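Local coordinates for KLTH0A00704p (Lachancea thermotolerans, PDB 4J2G), which probably acts in autophagy as an Atg13 family member, its HORMA domain, the part held here, mediating recruitment of PI 3-kinase, at residues S125-R131 and G217-L221; L177-S181 and V261-C267. The protein carries 1 engineered substitution. One frame throughout, in Å; residues are numbered along the deposited sequence.

Both contacts lie in the HORMA domain and share its five-stranded antiparallel sheet. Their centres are about 12 Å apart. Contact 1 sets the 217-221 loop beside strand 126-136. Contact 2 packs the junction of helices 158-177 and 179-187 against the end of strand 255-264, the next strand in that sheet. The order along the chain is 125-131, 177-181, 217-221, 261-267, so the contacts interleave. They also touch. Arg131 N lies 2.7 Å from Ser262 O, and Gly220 O lies 2.8 Å from Arg264 NH2, both probable hydrogen bonds. The two contacts thus fasten the 217-221 loop and the helix junction to adjacent strands 126-136 and 255-264 of this Mad2-clan domain.

Contact 1 of 2, residues S125-R131 and G217-L221; sequences SEIMLER and GRIGL. With SO4 (sulfate ion), chain C.
A loop adds a single parallel beta bridge to a strand of the HORMA domain sheet here. Residues 126-131 are strand, with Ser125 leading in. Residues 217-221 form no regular strand. Arg218 to Gly220 are extended, and Leu221 turns to helical angles (phi/psi -49/-33). The two run the same way, 27° apart. Ile127 pairs with Ile219, CA to CA 4.7 Å. Ile219 N donates to Glu126 O and Ile219 O accepts from Met128 N, both at 2.9 Å. Ser125 N to Gly217 O, 3.0 Å, anchors the start. Strand 255-264 pairs with the same strand farther on, at Leu129, so the loop takes the same side of the strand that 255-264 takes there, consistent with the wrapped C-terminal part of HORMA domains.

Leu221, Arg218 and Met128 are the most covered. Leu221 (chi1 m, chi2 t) brings CD2 to 3.9 Å from CB of Met128, a selenomethionine with all three chi angles m. Arg218 starts with chi1 p and then extends. Its NH1 makes a salt bridge with Glu126 OE2 at 2.9 Å, and Met128 SE lies over one guanidinium face, 3.5 Å from Arg218 NH1. Glu126 also pairs with Arg205. Arg218 NH2 and Arg131 NH2 are only 3.1 Å apart, two like charges. Glu92 forms salt bridges with both arginines.

A sulfate, probably from the crystallisation liquor, is bound beside Arg131 and the backbone of Leu221. Ser222 N also binds it. Sulfate O4 takes hydrogen bonds from Arg131 NH2 at 2.7 Å and Leu221 N at 2.9 Å.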
loop_
_atom_site.group_PDB
_atom_site.type_symbol
_atom_site.label_atom_id
_atom_site.label_comp_id
_atom_site.label_asym_id
_atom_site.label_seq_id
_atom_site.Cartn_x
_atom_site.Cartn_y
_atom_site.Cartn_z
ATOM N N SER A 125 -7.414 -2.544 16.059
ATOM C CA SER A 125 -8.379 -1.865 15.177
ATOM C C SER A 125 -8.234 -2.378 13.709
ATOM O O SER A 125 -9.239 -2.509 12.987
ATOM C CB SER A 125 -8.077 -0.373 15.228
ATOM O OG SER A 125 -6.676 -0.188 15.009
ATOM N N GLU A 126 -6.985 -2.677 13.310
ATOM C CA GLU A 126 -6.624 -3.129 11.916
ATOM C C GLU A 126 -5.336 -3.966 11.857
ATOM O O GLU A 126 -4.523 -3.913 12.778
ATOM C CB GLU A 126 -6.462 -1.919 10.975
ATOM C CG GLU A 126 -5.482 -0.903 11.496
ATOM C CD GLU A 126 -5.315 0.296 10.581
ATOM O OE1 GLU A 126 -6.328 0.985 10.330
ATOM O OE2 GLU A 126 -4.162 0.544 10.115
ATOM N N ILE A 127 -5.161 -4.748 10.781
ATOM C CA ILE A 127 -3.878 -5.396 10.505
ATOM C C ILE A 127 -3.370 -4.825 9.217
ATOM O O ILE A 127 -4.043 -4.956 8.179
ATOM C CB ILE A 127 -4.051 -6.910 10.372
ATOM C CG1 ILE A 127 -4.606 -7.459 11.683
ATOM C CG2 ILE A 127 -2.763 -7.647 9.886
ATOM C CD1 ILE A 127 -5.314 -8.795 11.530
HETATM N N MSE A 128 -2.187 -4.210 9.266
HETATM C CA MSE A 128 -1.534 -3.647 8.082
HETATM C C MSE A 128 -1.173 -4.737 7.119
HETATM O O MSE A 128 -0.697 -5.783 7.526
HETATM C CB MSE A 128 -0.238 -3.032 8.566
HETATM C CG MSE A 128 -0.443 -1.609 8.980
HETATM SE SE MSE A 128 -1.221 -0.399 7.664
HETATM C CE MSE A 128 0.385 -0.549 6.542
ATOM N N LEU A 129 -1.372 -4.503 5.818
ATOM C CA LEU A 129 -1.044 -5.515 4.870
ATOM C C LEU A 129 -0.038 -5.016 3.797
ATOM O O LEU A 129 0.758 -5.798 3.303
ATOM C CB LEU A 129 -2.360 -5.958 4.168
ATOM C CG LEU A 129 -3.517 -6.514 5.020
ATOM C CD1 LEU A 129 -4.781 -6.700 4.235
ATOM C CD2 LEU A 129 -3.109 -7.802 5.707
ATOM N N GLU A 130 -0.155 -3.762 3.387
ATOM C CA GLU A 130 0.695 -3.229 2.336
ATOM C C GLU A 130 0.967 -1.789 2.646
ATOM O O GLU A 130 0.087 -1.081 3.172
ATOM C CB GLU A 130 0.001 -3.189 0.969
ATOM C CG GLU A 130 -0.609 -4.488 0.484
ATOM C CD GLU A 130 -1.443 -4.296 -0.834
ATOM O OE1 GLU A 130 -2.123 -3.218 -1.098
ATOM O OE2 GLU A 130 -1.435 -5.278 -1.596
ATOM N N ARG A 131 2.147 -1.327 2.260
ATOM C CA ARG A 131 2.362 0.130 2.313
ATOM C C ARG A 131 3.076 0.581 1.062
ATOM O O ARG A 131 4.185 0.148 0.816
ATOM C CB ARG A 131 3.128 0.557 3.547
ATOM C CG ARG A 131 3.205 2.080 3.747
ATOM C CD ARG A 131 4.016 2.390 5.031
ATOM N NE ARG A 131 3.216 2.223 6.254
ATOM C CZ ARG A 131 3.544 1.455 7.302
ATOM N NH1 ARG A 131 4.661 0.748 7.322
ATOM N NH2 ARG A 131 2.747 1.418 8.365
ATOM N N GLY A 217 -2.909 1.225 18.422
ATOM C CA GLY A 217 -3.370 -0.131 18.739
ATOM C C GLY A 217 -3.844 -0.911 17.531
ATOM O O GLY A 217 -4.993 -1.425 17.501
ATOM N N ARG A 218 -2.953 -0.991 16.541
ATOM C CA ARG A 218 -3.171 -1.799 15.330
ATOM C C ARG A 218 -2.073 -2.891 15.291
ATOM O O ARG A 218 -1.151 -2.830 16.060
ATOM C CB ARG A 218 -3.155 -0.895 14.069
ATOM C CG ARG A 218 -1.769 -0.318 13.700
ATOM C CD ARG A 218 -1.891 0.313 12.307
ATOM N NE ARG A 218 -0.680 0.957 11.778
ATOM C CZ ARG A 218 -0.645 1.792 10.715
ATOM N NH1 ARG A 218 -1.736 2.115 10.064
ATOM N NH2 ARG A 218 0.487 2.364 10.336
ATOM N N ILE A 219 -2.174 -3.892 14.422
ATOM C CA ILE A 219 -1.047 -4.780 14.157
ATOM C C ILE A 219 -0.287 -4.200 12.958
ATOM O O ILE A 219 -0.764 -4.275 11.799
ATOM C CB ILE A 219 -1.506 -6.211 13.787
ATOM C CG1 ILE A 219 -2.365 -6.863 14.872
ATOM C CG2 ILE A 219 -0.329 -7.109 13.425
ATOM C CD1 ILE A 219 -1.612 -7.297 16.100
ATOM N N GLY A 220 0.900 -3.657 13.220
ATOM C CA GLY A 220 1.758 -3.033 12.226
ATOM C C GLY A 220 2.372 -4.034 11.223
ATOM O O GLY A 220 2.434 -5.234 11.479
ATOM N N LEU A 221 2.828 -3.540 10.075
ATOM C CA LEU A 221 3.664 -4.375 9.192
ATOM C C LEU A 221 4.821 -5.074 9.914
ATOM O O LEU A 221 5.185 -6.188 9.535
ATOM C CB LEU A 221 4.218 -3.538 8.035
ATOM C CG LEU A 221 3.311 -3.349 6.822
ATOM C CD1 LEU A 221 4.187 -2.789 5.728
ATOM C CD2 LEU A 221 2.564 -4.636 6.364
HETATM S S SO4 C . 4.497 -0.510 10.858
HETATM O O1 SO4 C . 5.647 0.103 10.225
HETATM O O2 SO4 C . 5.067 -1.732 11.440
HETATM O O3 SO4 C . 3.789 0.191 11.954
HETATM O O4 SO4 C . 3.471 -0.686 9.810
#

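Contact 2 of 2, residues L177-S181 and V261-C267; sequences LLPAS and VSYRKDC
The turn between two helices of the HORMA domain packs on the end of a sheet strand through apolar side chains. Leu178 is extended (phi/psi -78/158) and breaks the helical path. Its O accepts a hydrogen bond from Ser181 N, 2.9 Å, as the next helix starts. Residues 261-264 are strand, and 265-267 turn away from it. The nearest CA pair is Pro179 and Cys267, 6.0 Å apart.

Leu178 has chi1 m and chi2 t. This puts CD2 over one face of the Tyr263 ring, 3.9 Å from its centroid and 19° off the normal, a CH-pi contact. Tyr263 holds chi1 p (58°) and chi2 -88°. Leu178 CD1 lies 4.4 Å from CG1 of Val261, which is also p. Pro179, the most covered residue, has a C-gamma exo ring. Its CD is 3.8 Å from Tyr263 CE2, and its CB is 3.7 Å from SG of Cys267 (chi1 m).

Around this cluster, Glu130 and Trp132 of strand 126-136 touch Leu178, while Glu243 and Arg245 of strand 242-252 touch Tyr263. Helix 179-187 leads off from the junction, and Cys267 leads into strand 268-271 of the smaller sheet.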
loop_
_atom_site.group_PDB
_atom_site.type_symbol
_atom_site.label_atom_id
_atom_site.label_comp_id
_atom_site.label_asym_id
_atom_site.label_seq_id
_atom_site.Cartn_x
_atom_site.Cartn_y
_atom_site.Cartn_z
ATOM N N LEU A 177 -1.854 -8.721 -8.507
ATOM C CA LEU A 177 -1.111 -9.909 -8.102
ATOM C C LEU A 177 -0.695 -9.973 -6.617
ATOM O O LEU A 177 -0.071 -10.942 -6.166
ATOM C CB LEU A 177 0.191 -10.009 -8.858
ATOM C CG LEU A 177 0.143 -9.992 -10.376
ATOM C CD1 LEU A 177 1.588 -9.748 -10.801
ATOM C CD2 LEU A 177 -0.398 -11.315 -10.932
ATOM N N LEU A 178 -0.915 -8.949 -5.845
ATOM C CA LEU A 178 -0.352 -9.075 -4.523
ATOM C C LEU A 178 -1.212 -9.979 -3.626
ATOM O O LEU A 178 -2.351 -10.148 -3.888
ATOM C CB LEU A 178 -0.218 -7.697 -3.905
ATOM C CG LEU A 178 0.881 -6.923 -4.667
ATOM C CD1 LEU A 178 0.877 -5.540 -4.082
ATOM C CD2 LEU A 178 2.276 -7.542 -4.581
ATOM N N PRO A 179 -0.640 -10.539 -2.578
ATOM C CA PRO A 179 -1.359 -11.382 -1.586
ATOM C C PRO A 179 -2.620 -10.778 -1.015
ATOM O O PRO A 179 -3.564 -11.530 -0.723
ATOM C CB PRO A 179 -0.330 -11.507 -0.443
ATOM C CG PRO A 179 0.981 -11.471 -1.149
ATOM C CD PRO A 179 0.792 -10.377 -2.218
ATOM N N ALA A 180 -2.664 -9.462 -0.809
ATOM C CA ALA A 180 -3.911 -8.871 -0.254
ATOM C C ALA A 180 -5.055 -8.967 -1.263
ATOM O O ALA A 180 -6.237 -8.941 -0.822
ATOM C CB ALA A 180 -3.728 -7.430 0.153
ATOM N N SER A 181 -4.728 -9.026 -2.589
ATOM C CA SER A 181 -5.787 -9.168 -3.624
ATOM C C SER A 181 -6.407 -10.544 -3.511
ATOM O O SER A 181 -7.614 -10.714 -3.709
ATOM C CB SER A 181 -5.247 -9.011 -5.084
ATOM O OG SER A 181 -4.746 -7.712 -5.226
ATOM N N VAL A 261 6.445 -0.809 -2.969
ATOM C CA VAL A 261 5.433 -1.322 -2.049
ATOM C C VAL A 261 6.133 -2.365 -1.202
ATOM O O VAL A 261 6.870 -3.175 -1.711
ATOM C CB VAL A 261 4.150 -1.914 -2.753
ATOM C CG1 VAL A 261 4.514 -3.087 -3.637
ATOM C CG2 VAL A 261 3.114 -2.388 -1.691
ATOM N N SER A 262 5.918 -2.289 0.095
ATOM C CA SER A 262 6.264 -3.348 1.063
ATOM C C SER A 262 4.980 -3.983 1.524
ATOM O O SER A 262 4.035 -3.263 1.845
ATOM C CB SER A 262 6.904 -2.713 2.272
ATOM O OG SER A 262 8.204 -2.299 1.870
ATOM N N TYR A 263 4.954 -5.320 1.567
ATOM C CA TYR A 263 3.761 -6.051 1.904
ATOM C C TYR A 263 4.008 -7.318 2.745
ATOM O O TYR A 263 4.989 -7.989 2.593
ATOM C CB TYR A 263 2.960 -6.378 0.657
ATOM C CG TYR A 263 3.736 -7.187 -0.355
ATOM C CD1 TYR A 263 4.528 -6.541 -1.333
ATOM C CD2 TYR A 263 3.662 -8.551 -0.378
ATOM C CE1 TYR A 263 5.242 -7.268 -2.272
ATOM C CE2 TYR A 263 4.359 -9.317 -1.337
ATOM C CZ TYR A 263 5.127 -8.662 -2.294
ATOM O OH TYR A 263 5.838 -9.412 -3.197
ATOM N N ARG A 264 3.105 -7.608 3.668
ATOM C CA ARG A 264 3.097 -8.878 4.374
ATOM C C ARG A 264 2.911 -10.041 3.371
ATOM O O ARG A 264 1.912 -10.082 2.658
ATOM C CB ARG A 264 1.922 -8.779 5.377
ATOM C CG ARG A 264 1.909 -9.877 6.401
ATOM C CD ARG A 264 0.657 -9.776 7.314
ATOM N NE ARG A 264 0.644 -8.540 8.074
ATOM C CZ ARG A 264 1.410 -8.273 9.151
ATOM N NH1 ARG A 264 2.285 -9.129 9.627
ATOM N NH2 ARG A 264 1.291 -7.110 9.761
ATOM N N LYS A 265 3.905 -10.937 3.263
ATOM C CA LYS A 265 3.838 -12.183 2.457
ATOM C C LYS A 265 2.623 -13.075 2.655
ATOM O O LYS A 265 2.129 -13.667 1.713
ATOM C CB LYS A 265 5.068 -13.073 2.722
ATOM C CG LYS A 265 6.425 -12.513 2.237
ATOM C CD LYS A 265 7.571 -13.278 2.898
ATOM C CE LYS A 265 8.827 -13.184 2.079
ATOM N NZ LYS A 265 9.922 -13.803 2.862
ATOM N N ASP A 266 2.159 -13.212 3.895
ATOM C CA ASP A 266 1.021 -14.059 4.137
ATOM C C ASP A 266 -0.258 -13.247 4.472
ATOM O O ASP A 266 -0.261 -12.432 5.407
ATOM C CB ASP A 266 1.397 -14.912 5.346
ATOM C CG ASP A 266 2.648 -15.683 5.123
ATOM O OD1 ASP A 266 2.484 -16.854 4.685
ATOM O OD2 ASP A 266 3.769 -15.147 5.403
ATOM N N CYS A 267 -1.358 -13.535 3.781
ATOM C CA CYS A 267 -2.631 -12.867 4.035
ATOM C C CYS A 267 -3.761 -13.897 4.122
ATOM O O CYS A 267 -4.911 -13.578 3.933
ATOM C CB CYS A 267 -2.959 -11.934 2.866
ATOM S SG CYS A 267 -1.887 -10.512 2.713
#